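Local coordinates for HTLV-2 integrase catalytic core domain (Human T-cell leukemia virus 2, PDB 6QBT), which probably catalyses, as the core domain of a retroviral integrase, the magnesium-dependent joining of viral DNA to the host genome, at residues K63-L76 and F80-H94. Sequence-based numbering, arbitrary orientation.
Sequences KPLHINTDNGPAFL and FQEFCTSYHIKHSTH. With MG (magnesium ion), chain B.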
ATOM      1  N   LYS A  63      -9.397   8.021   8.191  1.00 36.31           N
ATOM      2  CA  LYS A  63     -10.856   8.163   8.291  1.00 36.13           C
ATOM      3  C   LYS A  63     -11.272   9.618   8.547  1.00 35.87           C
ATOM      4  O   LYS A  63     -10.830  10.197   9.522  1.00 38.65           O
ATOM      5  CB  LYS A  63     -11.342   7.279   9.430  1.00 36.23           C
ATOM      6  CG  LYS A  63     -12.844   7.264   9.662  1.00 37.32           C
ATOM      7  CD  LYS A  63     -13.197   6.345  10.819  1.00 35.85           C
ATOM      8  CE  LYS A  63     -14.684   6.212  10.955  1.00 36.03           C
ATOM      9  NZ  LYS A  63     -15.026   5.380  12.139  1.00 36.30           N
ATOM     10  N   PRO A  64     -12.124  10.213   7.688  1.00 34.10           N
ATOM     11  CA  PRO A  64     -12.578  11.587   7.952  1.00 34.86           C
ATOM     12  C   PRO A  64     -13.691  11.656   8.991  1.00 34.50           C
ATOM     13  O   PRO A  64     -14.454  10.685   9.148  1.00 32.67           O
ATOM     14  CB  PRO A  64     -13.134  12.031   6.594  1.00 35.87           C
ATOM     15  CG  PRO A  64     -13.632  10.784   5.976  1.00 33.97           C
ATOM     16  CD  PRO A  64     -12.740   9.678   6.463  1.00 34.06           C
ATOM     17  N   LEU A  65     -13.786  12.791   9.681  1.00 33.64           N
ATOM     18  CA  LEU A  65     -14.909  13.050  10.580  1.00 35.15           C
ATOM     19  C   LEU A  65     -16.190  13.405   9.805  1.00 34.64           C
ATOM     20  O   LEU A  65     -17.275  13.000  10.180  1.00 33.04           O
ATOM     21  CB  LEU A  65     -14.580  14.191  11.549  1.00 35.52           C
ATOM     22  CG  LEU A  65     -13.390  13.959  12.489  1.00 38.40           C
ATOM     23  CD1 LEU A  65     -13.089  15.252  13.242  1.00 38.97           C
ATOM     24  CD2 LEU A  65     -13.624  12.794  13.468  1.00 37.63           C
ATOM     25  N   HIS A  66     -16.037  14.155   8.719  1.00 35.04           N
ATOM     26  CA  HIS A  66     -17.147  14.793   8.028  1.00 35.92           C
ATOM     27  C   HIS A  66     -16.837  14.760   6.533  1.00 34.15           C
ATOM     28  O   HIS A  66     -15.736  15.125   6.117  1.00 33.55           O
ATOM     29  CB  HIS A  66     -17.269  16.250   8.531  1.00 37.58           C
ATOM     30  CG  HIS A  66     -18.444  17.015   7.996  1.00 39.65           C
ATOM     31  ND1 HIS A  66     -18.777  18.265   8.471  1.00 44.35           N
ATOM     32  CD2 HIS A  66     -19.349  16.737   7.029  1.00 41.87           C
ATOM     33  CE1 HIS A  66     -19.839  18.718   7.830  1.00 40.67           C
ATOM     34  NE2 HIS A  66     -20.208  17.807   6.950  1.00 41.84           N
ATOM     35  N   ILE A  67     -17.800  14.296   5.747  1.00 33.25           N
ATOM     36  CA  ILE A  67     -17.751  14.390   4.280  1.00 35.05           C
ATOM     37  C   ILE A  67     -18.901  15.237   3.701  1.00 32.76           C
ATOM     38  O   ILE A  67     -20.026  15.199   4.199  1.00 30.81           O
ATOM     39  CB  ILE A  67     -17.736  13.003   3.615  1.00 33.93           C
ATOM     40  CG1 ILE A  67     -18.891  12.148   4.132  1.00 35.50           C
ATOM     41  CG2 ILE A  67     -16.403  12.333   3.881  1.00 35.08           C
ATOM     42  CD1 ILE A  67     -19.331  11.046   3.191  1.00 37.59           C
ATOM     43  N   ASN A  68     -18.587  16.016   2.666  1.00 33.19           N
ATOM     44  CA  ASN A  68     -19.586  16.783   1.929  1.00 34.97           C
ATOM     45  C   ASN A  68     -19.550  16.383   0.475  1.00 34.89           C
ATOM     46  O   ASN A  68     -18.489  16.385  -0.141  1.00 37.64           O
ATOM     47  CB  ASN A  68     -19.355  18.291   2.065  1.00 36.55           C
ATOM     48  CG  ASN A  68     -20.541  19.092   1.583  1.00 38.53           C
ATOM     49  OD1 ASN A  68     -21.445  19.440   2.362  1.00 39.68           O
ATOM     50  ND2 ASN A  68     -20.588  19.341   0.278  1.00 40.91           N
ATOM     51  N   THR A  69     -20.719  16.040  -0.058  1.00 35.27           N
ATOM     52  CA  THR A  69     -20.895  15.600  -1.436  1.00 34.41           C
ATOM     53  C   THR A  69     -22.007  16.411  -2.140  1.00 36.41           C
ATOM     54  O   THR A  69     -22.659  17.257  -1.529  1.00 34.82           O
ATOM     55  CB  THR A  69     -21.267  14.097  -1.461  1.00 33.91           C
ATOM     56  OG1 THR A  69     -22.577  13.883  -0.898  1.00 31.20           O
ATOM     57  CG2 THR A  69     -20.233  13.278  -0.680  1.00 35.67           C
ATOM     58  N   ASP A  70     -22.205  16.144  -3.430  1.00 38.83           N
ATOM     59  CA  ASP A  70     -23.401  16.607  -4.166  1.00 41.38           C
ATOM     60  C   ASP A  70     -24.559  15.659  -3.852  1.00 42.31           C
ATOM     61  O   ASP A  70     -24.399  14.707  -3.070  1.00 42.26           O
ATOM     62  CB  ASP A  70     -23.151  16.783  -5.703  1.00 41.23           C
ATOM     63  CG  ASP A  70     -22.817  15.475  -6.454  1.00 43.71           C
ATOM     64  OD1 ASP A  70     -23.017  14.348  -5.931  1.00 46.90           O
ATOM     65  OD2 ASP A  70     -22.342  15.581  -7.620  1.00 46.46           O
ATOM     66  N   ASN A  71     -25.711  15.922  -4.464  1.00 42.77           N
ATOM     67  CA  ASN A  71     -26.894  15.066  -4.338  1.00 44.04           C
ATOM     68  C   ASN A  71     -26.957  13.906  -5.322  1.00 41.86           C
ATOM     69  O   ASN A  71     -28.037  13.403  -5.579  1.00 42.54           O
ATOM     70  CB  ASN A  71     -28.167  15.909  -4.507  1.00 45.43           C
ATOM     71  CG  ASN A  71     -28.315  16.941  -3.427  1.00 48.24           C
ATOM     72  OD1 ASN A  71     -28.500  18.113  -3.722  1.00 55.20           O
ATOM     73  ND2 ASN A  71     -28.225  16.518  -2.164  1.00 46.42           N
ATOM     74  N   GLY A  72     -25.830  13.456  -5.859  1.00 42.60           N
ATOM     75  CA  GLY A  72     -25.841  12.294  -6.737  1.00 45.55           C
ATOM     76  C   GLY A  72     -26.429  11.090  -6.012  1.00 47.48           C
ATOM     77  O   GLY A  72     -26.259  10.974  -4.789  1.00 52.29           O
ATOM     78  N   PRO A  73     -27.117  10.187  -6.743  1.00 47.01           N
ATOM     79  CA  PRO A  73     -27.868   9.095  -6.065  1.00 44.99           C
ATOM     80  C   PRO A  73     -27.040   8.025  -5.315  1.00 43.25           C
ATOM     81  O   PRO A  73     -27.510   7.492  -4.307  1.00 40.62           O
ATOM     82  CB  PRO A  73     -28.670   8.457  -7.210  1.00 45.42           C
ATOM     83  CG  PRO A  73     -28.689   9.486  -8.298  1.00 45.86           C
ATOM     84  CD  PRO A  73     -27.359  10.170  -8.200  1.00 46.76           C
ATOM     85  N   ALA A  74     -25.829   7.726  -5.786  1.00 41.83           N
ATOM     86  CA  ALA A  74     -24.912   6.863  -5.021  1.00 42.22           C
ATOM     87  C   ALA A  74     -24.660   7.432  -3.624  1.00 40.56           C
ATOM     88  O   ALA A  74     -24.782   6.702  -2.648  1.00 38.59           O
ATOM     89  CB  ALA A  74     -23.600   6.666  -5.750  1.00 42.88           C
ATOM     90  N   PHE A  75     -24.373   8.737  -3.538  1.00 38.94           N
ATOM     91  CA  PHE A  75     -24.215   9.410  -2.232  1.00 38.67           C
ATOM     92  C   PHE A  75     -25.493   9.453  -1.380  1.00 38.50           C
ATOM     93  O   PHE A  75     -25.392   9.506  -0.161  1.00 38.83           O
ATOM     94  CB  PHE A  75     -23.712  10.849  -2.371  1.00 37.96           C
ATOM     95  CG  PHE A  75     -22.385  10.976  -3.046  1.00 36.52           C
ATOM     96  CD1 PHE A  75     -21.279  10.290  -2.573  1.00 36.51           C
ATOM     97  CD2 PHE A  75     -22.239  11.817  -4.144  1.00 36.79           C
ATOM     98  CE1 PHE A  75     -20.043  10.428  -3.182  1.00 35.53           C
ATOM     99  CE2 PHE A  75     -21.022  11.944  -4.770  1.00 36.84           C
ATOM    100  CZ  PHE A  75     -19.918  11.252  -4.284  1.00 35.56           C
ATOM    101  N   LEU A  76     -26.669   9.449  -2.006  1.00 37.51           N
ATOM    102  CA  LEU A  76     -27.937   9.450  -1.284  1.00 39.54           C
ATOM    103  C   LEU A  76     -28.562   8.065  -1.069  1.00 39.27           C
ATOM    104  O   LEU A  76     -29.560   7.944  -0.350  1.00 39.22           O
ATOM    105  CB  LEU A  76     -28.935  10.357  -2.008  1.00 42.32           C
ATOM    106  CG  LEU A  76     -28.498  11.830  -2.169  1.00 43.56           C
ATOM    107  CD1 LEU A  76     -29.616  12.636  -2.821  1.00 43.02           C
ATOM    108  CD2 LEU A  76     -28.087  12.471  -0.848  1.00 42.92           C
ATOM    109  N   PHE A  80     -25.003   3.845   1.086  1.00 37.85           N
ATOM    110  CA  PHE A  80     -24.004   4.857   1.501  1.00 38.67           C
ATOM    111  C   PHE A  80     -24.390   5.558   2.817  1.00 38.83           C
ATOM    112  O   PHE A  80     -23.518   5.779   3.653  1.00 39.41           O
ATOM    113  CB  PHE A  80     -23.718   5.876   0.387  1.00 37.91           C
ATOM    114  CG  PHE A  80     -22.511   6.755   0.640  1.00 38.65           C
ATOM    115  CD1 PHE A  80     -21.231   6.312   0.345  1.00 38.67           C
ATOM    116  CD2 PHE A  80     -22.663   8.044   1.157  1.00 39.99           C
ATOM    117  CE1 PHE A  80     -20.113   7.130   0.560  1.00 40.86           C
ATOM    118  CE2 PHE A  80     -21.555   8.855   1.393  1.00 40.43           C
ATOM    119  CZ  PHE A  80     -20.273   8.401   1.089  1.00 38.65           C
ATOM    120  N   GLN A  81     -25.672   5.872   3.037  1.00 39.34           N
ATOM    121  CA  GLN A  81     -26.057   6.457   4.325  1.00 41.03           C
ATOM    122  C   GLN A  81     -25.844   5.464   5.470  1.00 38.82           C
ATOM    123  O   GLN A  81     -25.370   5.840   6.535  1.00 37.20           O
ATOM    124  CB  GLN A  81     -27.508   6.962   4.344  1.00 46.65           C
ATOM    125  CG  GLN A  81     -27.881   8.016   3.292  1.00 52.07           C
ATOM    126  CD  GLN A  81     -26.985   9.256   3.255  1.00 55.49           C
ATOM    127  OE1 GLN A  81     -26.500   9.749   4.283  1.00 56.29           O
ATOM    128  NE2 GLN A  81     -26.781   9.778   2.049  1.00 58.77           N
ATOM    129  N   GLU A  82     -26.183   4.200   5.261  1.00 38.12           N
ATOM    130  CA  GLU A  82     -25.961   3.189   6.308  1.00 39.36           C
ATOM    131  C   GLU A  82     -24.476   3.040   6.654  1.00 37.57           C
ATOM    132  O   GLU A  82     -24.120   2.902   7.816  1.00 35.30           O
ATOM    133  CB  GLU A  82     -26.556   1.835   5.913  1.00 41.22           C
ATOM    134  CG  GLU A  82     -28.054   1.757   6.162  1.00 47.49           C
ATOM    135  CD  GLU A  82     -28.723   0.521   5.559  1.00 50.73           C
ATOM    136  OE1 GLU A  82     -28.017  -0.366   5.032  1.00 58.40           O
ATOM    137  OE2 GLU A  82     -29.967   0.441   5.603  1.00 52.60           O
ATOM    138  N   PHE A  83     -23.623   3.081   5.629  1.00 36.29           N
ATOM    139  CA  PHE A  83     -22.186   3.007   5.803  1.00 35.74           C
ATOM    140  C   PHE A  83     -21.724   4.169   6.675  1.00 32.24           C
ATOM    141  O   PHE A  83     -21.078   3.971   7.697  1.00 31.09           O
ATOM    142  CB  PHE A  83     -21.494   2.990   4.428  1.00 36.00           C
ATOM    143  CG  PHE A  83     -20.001   2.908   4.502  1.00 37.15           C
ATOM    144  CD1 PHE A  83     -19.231   4.067   4.659  1.00 36.07           C
ATOM    145  CD2 PHE A  83     -19.350   1.677   4.407  1.00 37.33           C
ATOM    146  CE1 PHE A  83     -17.844   3.985   4.732  1.00 36.26           C
ATOM    147  CE2 PHE A  83     -17.963   1.599   4.470  1.00 34.81           C
ATOM    148  CZ  PHE A  83     -17.211   2.749   4.641  1.00 35.64           C
ATOM    149  N   CYS A  84     -22.114   5.372   6.307  1.00 31.57           N
ATOM    150  CA  CYS A  84     -21.698   6.564   7.074  1.00 33.18           C
ATOM    151  C   CYS A  84     -22.227   6.571   8.506  1.00 31.97           C
ATOM    152  O   CYS A  84     -21.496   6.898   9.438  1.00 30.54           O
ATOM    153  CB  CYS A  84     -22.085   7.848   6.328  1.00 33.55           C
ATOM    154  SG  CYS A  84     -21.107   8.067   4.823  1.00 36.10           S
ATOM    155  N   THR A  85     -23.479   6.169   8.679  1.00 31.29           N
ATOM    156  CA  THR A  85     -24.084   6.108   9.991  1.00 32.76           C
ATOM    157  C   THR A  85     -23.384   5.082  10.888  1.00 33.60           C
ATOM    158  O   THR A  85     -23.061   5.375  12.049  1.00 37.20           O
ATOM    159  CB  THR A  85     -25.590   5.743   9.909  1.00 33.33           C
ATOM    160  OG1 THR A  85     -26.240   6.534   8.914  1.00 33.17           O
ATOM    161  CG2 THR A  85     -26.269   6.000  11.230  1.00 33.15           C
ATOM    162  N   SER A  86     -23.183   3.881  10.355  1.00 33.69           N
ATOM    163  CA  SER A  86     -22.554   2.770  11.090  1.00 35.11           C
ATOM    164  C   SER A  86     -21.150   3.087  11.564  1.00 33.40           C
ATOM    165  O   SER A  86     -20.728   2.647  12.628  1.00 32.67           O
ATOM    166  CB  SER A  86     -22.438   1.552  10.176  1.00 38.11           C
ATOM    167  OG  SER A  86     -23.697   1.197   9.656  1.00 38.51           O
ATOM    168  N   TYR A  87     -20.403   3.816  10.744  1.00 33.03           N
ATOM    169  CA  TYR A  87     -19.015   4.124  11.078  1.00 32.76           C
ATOM    170  C   TYR A  87     -18.775   5.565  11.521  1.00 32.27           C
ATOM    171  O   TYR A  87     -17.617   5.988  11.577  1.00 33.12           O
ATOM    172  CB  TYR A  87     -18.093   3.684   9.924  1.00 32.22           C
ATOM    173  CG  TYR A  87     -18.331   2.235   9.565  1.00 29.52           C
ATOM    174  CD1 TYR A  87     -18.118   1.228  10.517  1.00 29.13           C
ATOM    175  CD2 TYR A  87     -18.775   1.869   8.287  1.00 27.78           C
ATOM    176  CE1 TYR A  87     -18.328  -0.108  10.203  1.00 28.86           C
ATOM    177  CE2 TYR A  87     -19.001   0.544   7.960  1.00 28.49           C
ATOM    178  CZ  TYR A  87     -18.778  -0.455   8.913  1.00 29.19           C
ATOM    179  OH  TYR A  87     -19.029  -1.791   8.594  1.00 28.21           O
ATOM    180  N   HIS A  88     -19.853   6.286  11.878  1.00 32.17           N
ATOM    181  CA  HIS A  88     -19.790   7.635  12.506  1.00 32.09           C
ATOM    182  C   HIS A  88     -19.061   8.669  11.653  1.00 31.91           C
ATOM    183  O   HIS A  88     -18.133   9.344  12.094  1.00 31.46           O
ATOM    184  CB  HIS A  88     -19.226   7.553  13.924  1.00 32.88           C
ATOM    185  CG  HIS A  88     -19.960   6.577  14.779  1.00 35.21           C
ATOM    186  ND1 HIS A  88     -19.439   5.344  15.124  1.00 36.82           N
ATOM    187  CD2 HIS A  88     -21.218   6.607  15.283  1.00 36.34           C
ATOM    188  CE1 HIS A  88     -20.325   4.676  15.844  1.00 35.33           C
ATOM    189  NE2 HIS A  88     -21.410   5.423  15.961  1.00 35.54           N
ATOM    190  N   ILE A  89     -19.492   8.763  10.406  1.00 32.83           N
ATOM    191  CA  ILE A  89     -18.992   9.760   9.486  1.00 34.46           C
ATOM    192  C   ILE A  89     -20.172  10.690   9.175  1.00 36.11           C
ATOM    193  O   ILE A  89     -21.193  10.243   8.627  1.00 33.63           O
ATOM    194  CB  ILE A  89     -18.456   9.107   8.196  1.00 35.00           C
ATOM    195  CG1 ILE A  89     -17.286   8.155   8.507  1.00 35.69           C
ATOM    196  CG2 ILE A  89     -17.974  10.179   7.229  1.00 34.89           C
ATOM    197  CD1 ILE A  89     -16.923   7.199   7.383  1.00 35.13           C
ATOM    198  N   LYS A  90     -20.039  11.965   9.550  1.00 36.14           N
ATOM    199  CA  LYS A  90     -21.069  12.977   9.253  1.00 37.52           C
ATOM    200  C   LYS A  90     -21.077  13.221   7.743  1.00 36.48           C
ATOM    201  O   LYS A  90     -20.010  13.343   7.117  1.00 36.70           O
ATOM    202  CB  LYS A  90     -20.775  14.271  10.020  1.00 40.22           C
ATOM    203  CG  LYS A  90     -21.663  15.454   9.701  1.00 43.76           C
ATOM    204  CD  LYS A  90     -21.495  16.540  10.757  1.00 48.20           C
ATOM    205  CE  LYS A  90     -22.298  17.795  10.424  1.00 50.46           C
ATOM    206  NZ  LYS A  90     -23.763  17.552  10.357  1.00 52.09           N
ATOM    207  N   HIS A  91     -22.271  13.263   7.164  1.00 34.96           N
ATOM    208  CA  HIS A  91     -22.444  13.441   5.730  1.00 34.13           C
ATOM    209  C   HIS A  91     -23.400  14.575   5.481  1.00 33.97           C
ATOM    210  O   HIS A  91     -24.540  14.505   5.892  1.00 36.61           O
ATOM    211  CB  HIS A  91     -22.988  12.167   5.098  1.00 33.99           C
ATOM    212  CG  HIS A  91     -23.120  12.251   3.615  1.00 34.29           C
ATOM    213  ND1 HIS A  91     -24.039  11.512   2.909  1.00 34.10           N
ATOM    214  CD2 HIS A  91     -22.452  12.994   2.701  1.00 34.83           C
ATOM    215  CE1 HIS A  91     -23.919  11.787   1.624  1.00 34.25           C
ATOM    216  NE2 HIS A  91     -22.973  12.689   1.471  1.00 32.56           N
ATOM    217  N   SER A  92     -22.940  15.615   4.808  1.00 33.42           N
ATOM    218  CA  SER A  92     -23.790  16.725   4.428  1.00 33.95           C
ATOM    219  C   SER A  92     -23.666  16.893   2.935  1.00 35.49           C
ATOM    220  O   SER A  92     -22.767  16.319   2.324  1.00 37.13           O
ATOM    221  CB  SER A  92     -23.353  17.986   5.161  1.00 33.66           C
ATOM    222  OG  SER A  92     -21.962  18.218   4.957  1.00 36.01           O
ATOM    223  N   THR A  93     -24.571  17.675   2.350  1.00 39.63           N
ATOM    224  CA  THR A  93     -24.634  17.875   0.882  1.00 42.58           C
ATOM    225  C   THR A  93     -24.738  19.369   0.499  1.00 43.50           C
ATOM    226  O   THR A  93     -25.643  19.767  -0.202  1.00 42.85           O
ATOM    227  CB  THR A  93     -25.780  17.034   0.225  1.00 41.18           C
ATOM    228  OG1 THR A  93     -27.018  17.314   0.876  1.00 41.73           O
ATOM    229  CG2 THR A  93     -25.517  15.516   0.320  1.00 40.03           C
ATOM    230  N   HIS A  94     -23.785  20.178   0.961  1.00 49.83           N
ATOM    231  CA  HIS A  94     -23.706  21.605   0.608  1.00 53.47           C
ATOM    232  C   HIS A  94     -23.031  21.828  -0.741  1.00 51.42           C
ATOM    233  O   HIS A  94     -23.272  22.855  -1.385  1.00 52.51           O
ATOM    234  CB  HIS A  94     -22.955  22.396   1.685  1.00 56.25           C
ATOM    235  CG  HIS A  94     -23.536  22.258   3.064  1.00 60.95           C
ATOM    236  ND1 HIS A  94     -22.832  21.708   4.120  1.00 62.84           N
ATOM    237  CD2 HIS A  94     -24.750  22.598   3.562  1.00 62.38           C
ATOM    238  CE1 HIS A  94     -23.586  21.719   5.207  1.00 60.57           C
ATOM    239  NE2 HIS A  94     -24.756  22.252   4.894  1.00 61.93           N
TER
HETATM  240 MG    MG B 301     -21.706  14.458  -9.191  1.00 64.19          MG
HETATM  241  O   HOH W   1     -15.562   9.595  11.246  1.00 47.82           O
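Ile-67 and His-91 pair in register on neighbouring parallel strands, 66-68 and 90-92, whose axes approach to 4.7 Å at 19°. Two backbone bonds establish the pairing: Ile-67 N gives to Lys-90 O at 2.8 Å, and Ser-92 N to Ile-67 O. Strand 90-92 is an outermost strand of the chain's mixed sheet, in the RNase H-like fold of retroviral integrases, and helices 73-76 and 78-86 lie in the beta-alpha-beta connection between the two strands.

The tight side lies under these helices. Ile-67 CG1 sits between backbone N and carbonyl carbon (chi1 52°), and CD1 reaches the edge of the Phe-80 ring, 3.5 Å from CZ, with Cys-84 SG and Ile-89 packed nearby. Phe-75 turns its edge to the face of Phe-80, a T-shaped pair with planes at 73°. His-91 lays one face against Phe-80 CE2, while its NE2 donates in the ring plane to Thr-69 OG1 at 2.7 Å; Thr-69 OG1 in turn donates to Asp-70 O.

The other face, bearing His-66, Lys-90, Asn-68 and Ser-92, is polar and nearer solvent, with Lys-90 and His-94 exposed. Lys-90 runs alongside His-66, its CG over the ring centre at 3.8 Å from the centroid, a CH-pi contact. His-66 NE2 donates to Ser-92 OG at 2.7 Å, and Ser-92 OG donates in turn to Asn-68 OD1, which also accepts from His-94 N at 2.8 Å.

Asp-70 OD2 binds magnesium at 2.0 Å, with Asp-13 as the other protein ligand. The bonds from His-91 through Thr-69 tie this ligand's backbone to the edge strand, which would limit its movement; Gly-72 N holds carboxylate OD1 in an Asx turn.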